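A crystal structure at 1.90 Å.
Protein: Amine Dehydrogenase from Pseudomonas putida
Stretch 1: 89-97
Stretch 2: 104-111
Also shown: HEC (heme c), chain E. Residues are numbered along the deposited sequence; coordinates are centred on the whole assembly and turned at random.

Stretch 1 89-97: VEQFDTQLS
Stretch 2 104-111: HSGARVAL

The contact is a small one, 262 Å² summed over both sides, and its shape is set by a hollow at Gly 106. Stretch 1 runs extended through Glu 90 (phi/psi -69/145), Gln 91 (-127/81) and Phe 92 (-117/168), then turns helical from Thr 94 through Ser 97 and onward. Glu 90, Phe 92 and Leu 96 all send CA-to-CB toward stretch 2, while Gln 91 between the first two stays out of reach. Stretch 2 begins extended at His 104 and Ser 105 (-68/157), bends at Gly 106 (-78/-16), and is helical by Ala 107 and on through Ala 110.

Three side chains converge on Gly 106. An ideal CB there would point toward stretch 1 and lie 2.8 Å from Phe 92 CD2, a clash, and 3.1 Å from Leu 96 CD1; the missing side chain is therefore the hollow that the ring and the leucine occupy. Phe 92 (chi1 m, chi2 -82°) brings CE2 to 3.5 Å from Gly 106 C and CE1 to 4.1 Å from Ala 110 CB, the ring meeting both obliquely. Phe 92 CZ lies 4.5 Å from Ala 107 CB. Leu 96 (t, m) sets CD1 4.0 Å from Gly 106 CA and CD2 4.2 Å from Val 109 CG1. Val 109 (chi1 t) also reaches the heme, its CG1 3.6 Å from HEC CMB.

Glu 90 supplies the polar lock. With chi1 m, chi2 t and chi3 -58°, its carboxylate accepts from the amides of the bend: Gly 106 N to Glu 90 OE1 is a nearly straight hydrogen bond of 2.8 Å (171°), and Ala 107 N to Glu 90 OE2 a more bent one of 3.0 Å (137°). Negative charge thus meets NH groups of the turn that leads into the helix. Glu 90 OE2 also packs 3.3 Å from Ser 105 CB.

Each helical segment has its own cap. Ser 105 (chi1 p) accepts at OG from Arg 108 N at 3.3 Å, and Asp 93 (p) accepts at OD2 from Leu 96 N in a weak bond of 3.5 Å. Ser 97 (m) adds a hydrogen bond from OG to Asp 93 O, 2.8 Å.

Beyond the contact, stretch 2 holds the heme. His 104 (chi1 p, chi2 70°) binds HEC FE through NE2 at 2.0 Å, while its ND1 donates to Ser 105 O at 2.9 Å, which helps fix the ring. Arg 108, extended through chi1 and chi2 (both t), donates from NH1 to HEC O1D at 2.9 Å.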

ATOM      1  N   VAL A  89      -2.704  -5.011 -13.326  1.00 15.49           N
ATOM      2  CA  VAL A  89      -2.367  -6.237 -12.619  1.00 15.21           C
ATOM      3  C   VAL A  89      -0.969  -6.593 -13.111  1.00 15.09           C
ATOM      4  O   VAL A  89      -0.784  -6.975 -14.262  1.00 14.65           O
ATOM      5  CB  VAL A  89      -3.362  -7.378 -12.955  1.00 16.02           C
ATOM      6  CG1 VAL A  89      -2.991  -8.638 -12.196  1.00 16.36           C
ATOM      7  CG2 VAL A  89      -4.785  -6.956 -12.600  1.00 15.98           C
ATOM      8  N   GLU A  90       0.021  -6.408 -12.249  1.00 16.10           N
ATOM      9  CA  GLU A  90       1.404  -6.683 -12.619  1.00 17.40           C
ATOM     10  C   GLU A  90       1.740  -8.149 -12.813  1.00 18.01           C
ATOM     11  O   GLU A  90       1.225  -9.018 -12.110  1.00 18.45           O
ATOM     12  CB  GLU A  90       2.362  -6.070 -11.603  1.00 15.45           C
ATOM     13  CG  GLU A  90       2.237  -4.577 -11.480  1.00 14.86           C
ATOM     14  CD  GLU A  90       3.369  -3.980 -10.698  1.00 13.87           C
ATOM     15  OE1 GLU A  90       3.549  -4.376  -9.534  1.00 14.43           O
ATOM     16  OE2 GLU A  90       4.083  -3.127 -11.252  1.00 13.47           O
ATOM     17  N   GLN A  91       2.622  -8.403 -13.774  1.00 19.84           N
ATOM     18  CA  GLN A  91       3.073  -9.754 -14.081  1.00 22.21           C
ATOM     19  C   GLN A  91       4.600  -9.871 -14.081  1.00 20.38           C
ATOM     20  O   GLN A  91       5.241  -9.786 -15.128  1.00 22.17           O
ATOM     21  CB  GLN A  91       2.501 -10.242 -15.425  1.00 25.53           C
ATOM     22  CG  GLN A  91       1.036 -10.719 -15.372  1.00 31.13           C
ATOM     23  CD  GLN A  91       0.763 -11.790 -14.291  1.00 36.50           C
ATOM     24  OE1 GLN A  91       1.463 -12.819 -14.186  1.00 39.25           O
ATOM     25  NE2 GLN A  91      -0.276 -11.551 -13.490  1.00 38.61           N
ATOM     26  N   PHE A  92       5.170 -10.010 -12.888  1.00 19.11           N
ATOM     27  CA  PHE A  92       6.612 -10.177 -12.706  1.00 18.74           C
ATOM     28  C   PHE A  92       6.792 -11.555 -12.082  1.00 18.67           C
ATOM     29  O   PHE A  92       5.817 -12.165 -11.637  1.00 20.00           O
ATOM     30  CB  PHE A  92       7.178  -9.132 -11.731  1.00 16.48           C
ATOM     31  CG  PHE A  92       7.236  -7.739 -12.281  1.00 15.21           C
ATOM     32  CD1 PHE A  92       8.291  -7.344 -13.089  1.00 15.71           C
ATOM     33  CD2 PHE A  92       6.251  -6.814 -11.967  1.00 15.12           C
ATOM     34  CE1 PHE A  92       8.369  -6.038 -13.578  1.00 17.71           C
ATOM     35  CE2 PHE A  92       6.315  -5.508 -12.446  1.00 15.93           C
ATOM     36  CZ  PHE A  92       7.378  -5.117 -13.255  1.00 17.38           C
ATOM     37  N   ASP A  93       8.031 -12.039 -12.035  1.00 19.61           N
ATOM     38  CA  ASP A  93       8.318 -13.336 -11.428  1.00 18.73           C
ATOM     39  C   ASP A  93       8.031 -13.265  -9.921  1.00 17.81           C
ATOM     40  O   ASP A  93       8.044 -12.182  -9.342  1.00 17.35           O
ATOM     41  CB  ASP A  93       9.769 -13.748 -11.708  1.00 21.48           C
ATOM     42  CG  ASP A  93      10.778 -12.704 -11.265  1.00 23.36           C
ATOM     43  OD1 ASP A  93      10.736 -11.571 -11.796  1.00 25.20           O
ATOM     44  OD2 ASP A  93      11.616 -13.022 -10.394  1.00 26.66           O
ATOM     45  N   THR A  94       7.789 -14.410  -9.286  1.00 17.04           N
ATOM     46  CA  THR A  94       7.455 -14.441  -7.860  1.00 18.62           C
ATOM     47  C   THR A  94       8.519 -13.858  -6.941  1.00 16.36           C
ATOM     48  O   THR A  94       8.192 -13.160  -5.987  1.00 16.18           O
ATOM     49  CB  THR A  94       7.082 -15.862  -7.355  1.00 20.28           C
ATOM     50  OG1 THR A  94       8.190 -16.752  -7.533  1.00 26.56           O
ATOM     51  CG2 THR A  94       5.881 -16.404  -8.106  1.00 21.65           C
ATOM     52  N   GLN A  95       9.787 -14.113  -7.239  1.00 17.34           N
ATOM     53  CA  GLN A  95      10.862 -13.602  -6.402  1.00 18.44           C
ATOM     54  C   GLN A  95      10.837 -12.078  -6.317  1.00 17.26           C
ATOM     55  O   GLN A  95      10.922 -11.516  -5.232  1.00 17.66           O
ATOM     56  CB  GLN A  95      12.211 -14.080  -6.910  1.00 19.87           C
ATOM     57  CG  GLN A  95      13.351 -13.677  -6.029  1.00 22.60           C
ATOM     58  CD  GLN A  95      14.674 -13.926  -6.687  1.00 25.40           C
ATOM     59  OE1 GLN A  95      15.467 -14.728  -6.205  1.00 27.97           O
ATOM     60  NE2 GLN A  95      14.923 -13.250  -7.808  1.00 27.38           N
ATOM     61  N   LEU A  96      10.685 -11.422  -7.459  1.00 16.88           N
ATOM     62  CA  LEU A  96      10.633  -9.967  -7.506  1.00 16.54           C
ATOM     63  C   LEU A  96       9.341  -9.458  -6.869  1.00 14.99           C
ATOM     64  O   LEU A  96       9.335  -8.420  -6.220  1.00 14.55           O
ATOM     65  CB  LEU A  96      10.745  -9.482  -8.966  1.00 17.54           C
ATOM     66  CG  LEU A  96      10.990  -8.002  -9.308  1.00 18.66           C
ATOM     67  CD1 LEU A  96       9.726  -7.163  -9.165  1.00 20.70           C
ATOM     68  CD2 LEU A  96      12.108  -7.454  -8.442  1.00 20.94           C
ATOM     69  N   SER A  97       8.246 -10.187  -7.059  1.00 15.45           N
ATOM     70  CA  SER A  97       6.948  -9.783  -6.500  1.00 16.13           C
ATOM     71  C   SER A  97       6.891  -9.824  -4.984  1.00 13.12           C
ATOM     72  O   SER A  97       6.439  -8.878  -4.358  1.00 14.16           O
ATOM     73  CB  SER A  97       5.821 -10.663  -7.055  1.00 17.71           C
ATOM     74  OG  SER A  97       5.828 -10.655  -8.471  1.00 23.03           O
ATOM     75  N   HIS A 104       5.110  -1.511  -2.870  1.00 11.58           N
ATOM     76  CA  HIS A 104       4.851  -0.655  -4.010  1.00 10.73           C
ATOM     77  C   HIS A 104       4.896  -1.585  -5.226  1.00  9.43           C
ATOM     78  O   HIS A 104       5.142  -2.783  -5.089  1.00 10.42           O
ATOM     79  CB  HIS A 104       5.898   0.469  -4.120  1.00  9.13           C
ATOM     80  CG  HIS A 104       7.320   0.006  -4.005  1.00  8.86           C
ATOM     81  ND1 HIS A 104       7.951  -0.738  -4.977  1.00  7.47           N
ATOM     82  CD2 HIS A 104       8.234   0.190  -3.025  1.00  8.40           C
ATOM     83  CE1 HIS A 104       9.190  -0.994  -4.603  1.00  6.31           C
ATOM     84  NE2 HIS A 104       9.389  -0.441  -3.421  1.00 10.66           N
ATOM     85  N   SER A 105       4.671  -1.034  -6.408  1.00  9.36           N
ATOM     86  CA  SER A 105       4.674  -1.824  -7.632  1.00  9.98           C
ATOM     87  C   SER A 105       6.054  -2.362  -7.990  1.00 10.05           C
ATOM     88  O   SER A 105       7.069  -1.828  -7.557  1.00 10.34           O
ATOM     89  CB  SER A 105       4.160  -0.973  -8.797  1.00  9.39           C
ATOM     90  OG  SER A 105       5.108   0.011  -9.163  1.00  9.15           O
ATOM     91  N   GLY A 106       6.079  -3.438  -8.768  1.00  9.82           N
ATOM     92  CA  GLY A 106       7.328  -4.005  -9.230  1.00  8.31           C
ATOM     93  C   GLY A 106       7.843  -3.162 -10.387  1.00  8.97           C
ATOM     94  O   GLY A 106       9.007  -3.265 -10.756  1.00  9.73           O
ATOM     95  N   ALA A 107       6.967  -2.339 -10.968  1.00  8.52           N
ATOM     96  CA  ALA A 107       7.325  -1.459 -12.082  1.00  7.73           C
ATOM     97  C   ALA A 107       8.266  -0.348 -11.626  1.00  7.77           C
ATOM     98  O   ALA A 107       9.086   0.124 -12.405  1.00  7.75           O
ATOM     99  CB  ALA A 107       6.084  -0.862 -12.713  1.00  6.30           C
ATOM    100  N   ARG A 108       8.128   0.073 -10.369  1.00  8.40           N
ATOM    101  CA  ARG A 108       8.972   1.114  -9.779  1.00  8.81           C
ATOM    102  C   ARG A 108      10.430   0.638  -9.780  1.00  9.98           C
ATOM    103  O   ARG A 108      11.358   1.426  -9.926  1.00 10.96           O
ATOM    104  CB  ARG A 108       8.513   1.411  -8.349  1.00  7.58           C
ATOM    105  CG  ARG A 108       9.348   2.447  -7.623  1.00  9.65           C
ATOM    106  CD  ARG A 108       8.951   2.596  -6.168  1.00  7.21           C
ATOM    107  NE  ARG A 108       7.652   3.236  -6.005  1.00  6.58           N
ATOM    108  CZ  ARG A 108       7.158   3.641  -4.840  1.00  6.96           C
ATOM    109  NH1 ARG A 108       7.853   3.475  -3.729  1.00  7.05           N
ATOM    110  NH2 ARG A 108       5.960   4.195  -4.781  1.00  6.42           N
ATOM    111  N   VAL A 109      10.604  -0.670  -9.649  1.00 11.05           N
ATOM    112  CA  VAL A 109      11.910  -1.307  -9.641  1.00 11.14           C
ATOM    113  C   VAL A 109      12.450  -1.410 -11.071  1.00 12.50           C
ATOM    114  O   VAL A 109      13.592  -1.041 -11.335  1.00 13.78           O
ATOM    115  CB  VAL A 109      11.806  -2.730  -9.040  1.00 10.81           C
ATOM    116  CG1 VAL A 109      13.151  -3.428  -9.067  1.00 11.27           C
ATOM    117  CG2 VAL A 109      11.259  -2.665  -7.629  1.00 10.39           C
ATOM    118  N   ALA A 110      11.612  -1.906 -11.982  1.00 11.61           N
ATOM    119  CA  ALA A 110      11.972  -2.088 -13.388  1.00  9.47           C
ATOM    120  C   ALA A 110      12.215  -0.786 -14.153  1.00  9.77           C
ATOM    121  O   ALA A 110      12.808  -0.800 -15.228  1.00 10.10           O
ATOM    122  CB  ALA A 110      10.916  -2.923 -14.091  1.00 10.74           C
ATOM    123  N   LEU A 111      11.765   0.336 -13.599  1.00  9.67           N
ATOM    124  CA  LEU A 111      11.966   1.631 -14.238  1.00  9.82           C
ATOM    125  C   LEU A 111      13.271   2.292 -13.790  1.00 11.28           C
ATOM    126  O   LEU A 111      13.433   3.510 -13.879  1.00 11.85           O
ATOM    127  CB  LEU A 111      10.765   2.553 -14.001  1.00  7.98           C
ATOM    128  CG  LEU A 111       9.548   2.227 -14.868  1.00  9.03           C
ATOM    129  CD1 LEU A 111       8.333   2.972 -14.371  1.00  9.60           C
ATOM    130  CD2 LEU A 111       9.841   2.564 -16.324  1.00  8.02           C
TER
HETATM  131 FE   HEC E1001      11.042  -0.236  -2.246  1.00 10.57          FE
HETATM  132  CHA HEC E1001      11.153   3.069  -2.724  1.00 10.63           C
HETATM  133  CHB HEC E1001      13.171  -0.634  -4.836  1.00  9.83           C
HETATM  134  CHC HEC E1001      11.092  -3.574  -1.675  1.00  9.09           C
HETATM  135  CHD HEC E1001       8.908   0.206   0.402  1.00  8.43           C
HETATM  136  NA  HEC E1001      11.938   0.952  -3.515  1.00 10.74           N
HETATM  137  C1A HEC E1001      11.872   2.305  -3.582  1.00 10.05           C
HETATM  138  C2A HEC E1001      12.666   2.831  -4.657  1.00 11.18           C
HETATM  139  C3A HEC E1001      13.221   1.781  -5.260  1.00 11.62           C
HETATM  140  C4A HEC E1001      12.781   0.618  -4.541  1.00 10.97           C
HETATM  141  CMA HEC E1001      14.155   1.813  -6.457  1.00 14.88           C
HETATM  142  CAA HEC E1001      12.832   4.296  -4.993  1.00 13.26           C
HETATM  143  CBA HEC E1001      14.293   4.602  -4.670  1.00 17.23           C
HETATM  144  CGA HEC E1001      14.752   6.022  -4.882  1.00 19.05           C
HETATM  145  O1A HEC E1001      13.986   6.883  -5.280  1.00 27.89           O
HETATM  146  O2A HEC E1001      15.911   6.274  -4.630  1.00 27.15           O
HETATM  147  NB  HEC E1001      11.925  -1.764  -3.072  1.00 10.16           N
HETATM  148  C1B HEC E1001      12.797  -1.763  -4.160  1.00  9.93           C
HETATM  149  C2B HEC E1001      13.300  -3.053  -4.493  1.00  8.63           C
HETATM  150  C3B HEC E1001      12.740  -3.898  -3.582  1.00  9.72           C
HETATM  151  C4B HEC E1001      11.865  -3.097  -2.717  1.00  8.88           C
HETATM  152  CMB HEC E1001      14.290  -3.390  -5.626  1.00  9.77           C
HETATM  153  CAB HEC E1001      13.041  -5.390  -3.542  1.00 10.90           C
HETATM  154  CBB HEC E1001      13.974  -5.844  -2.416  1.00 12.58           C
HETATM  155  NC  HEC E1001      10.161  -1.427  -0.937  1.00 10.31           N
HETATM  156  C1C HEC E1001      10.286  -2.797  -0.849  1.00  9.19           C
HETATM  157  C2C HEC E1001       9.489  -3.337   0.213  1.00  8.77           C
HETATM  158  C3C HEC E1001       8.868  -2.304   0.786  1.00  9.58           C
HETATM  159  C4C HEC E1001       9.296  -1.097   0.088  1.00  9.19           C
HETATM  160  CMC HEC E1001       9.392  -4.820   0.581  1.00  8.10           C
HETATM  161  CAC HEC E1001       7.811  -2.469   1.857  1.00 10.74           C
HETATM  162  CBC HEC E1001       8.198  -2.509   3.323  1.00  9.76           C
HETATM  163  ND  HEC E1001      10.210   1.301  -1.344  1.00 10.09           N
HETATM  164  C1D HEC E1001       9.352   1.337  -0.264  1.00  9.73           C
HETATM  165  C2D HEC E1001       8.991   2.713   0.088  1.00  8.62           C
HETATM  166  C3D HEC E1001       9.669   3.487  -0.833  1.00 11.55           C
HETATM  167  C4D HEC E1001      10.376   2.608  -1.677  1.00 11.08           C
HETATM  168  CMD HEC E1001       8.072   3.151   1.225  1.00  7.02           C
HETATM  169  CAD HEC E1001       9.748   5.006  -1.034  1.00 13.12           C
HETATM  170  CBD HEC E1001       8.905   5.869  -0.158  1.00 19.88           C
HETATM  171  CGD HEC E1001       7.615   6.206  -0.827  1.00 17.03           C
HETATM  172  O1D HEC E1001       7.177   5.431  -1.708  1.00 18.53           O
HETATM  173  O2D HEC E1001       7.018   7.250  -0.482  1.00 21.34           O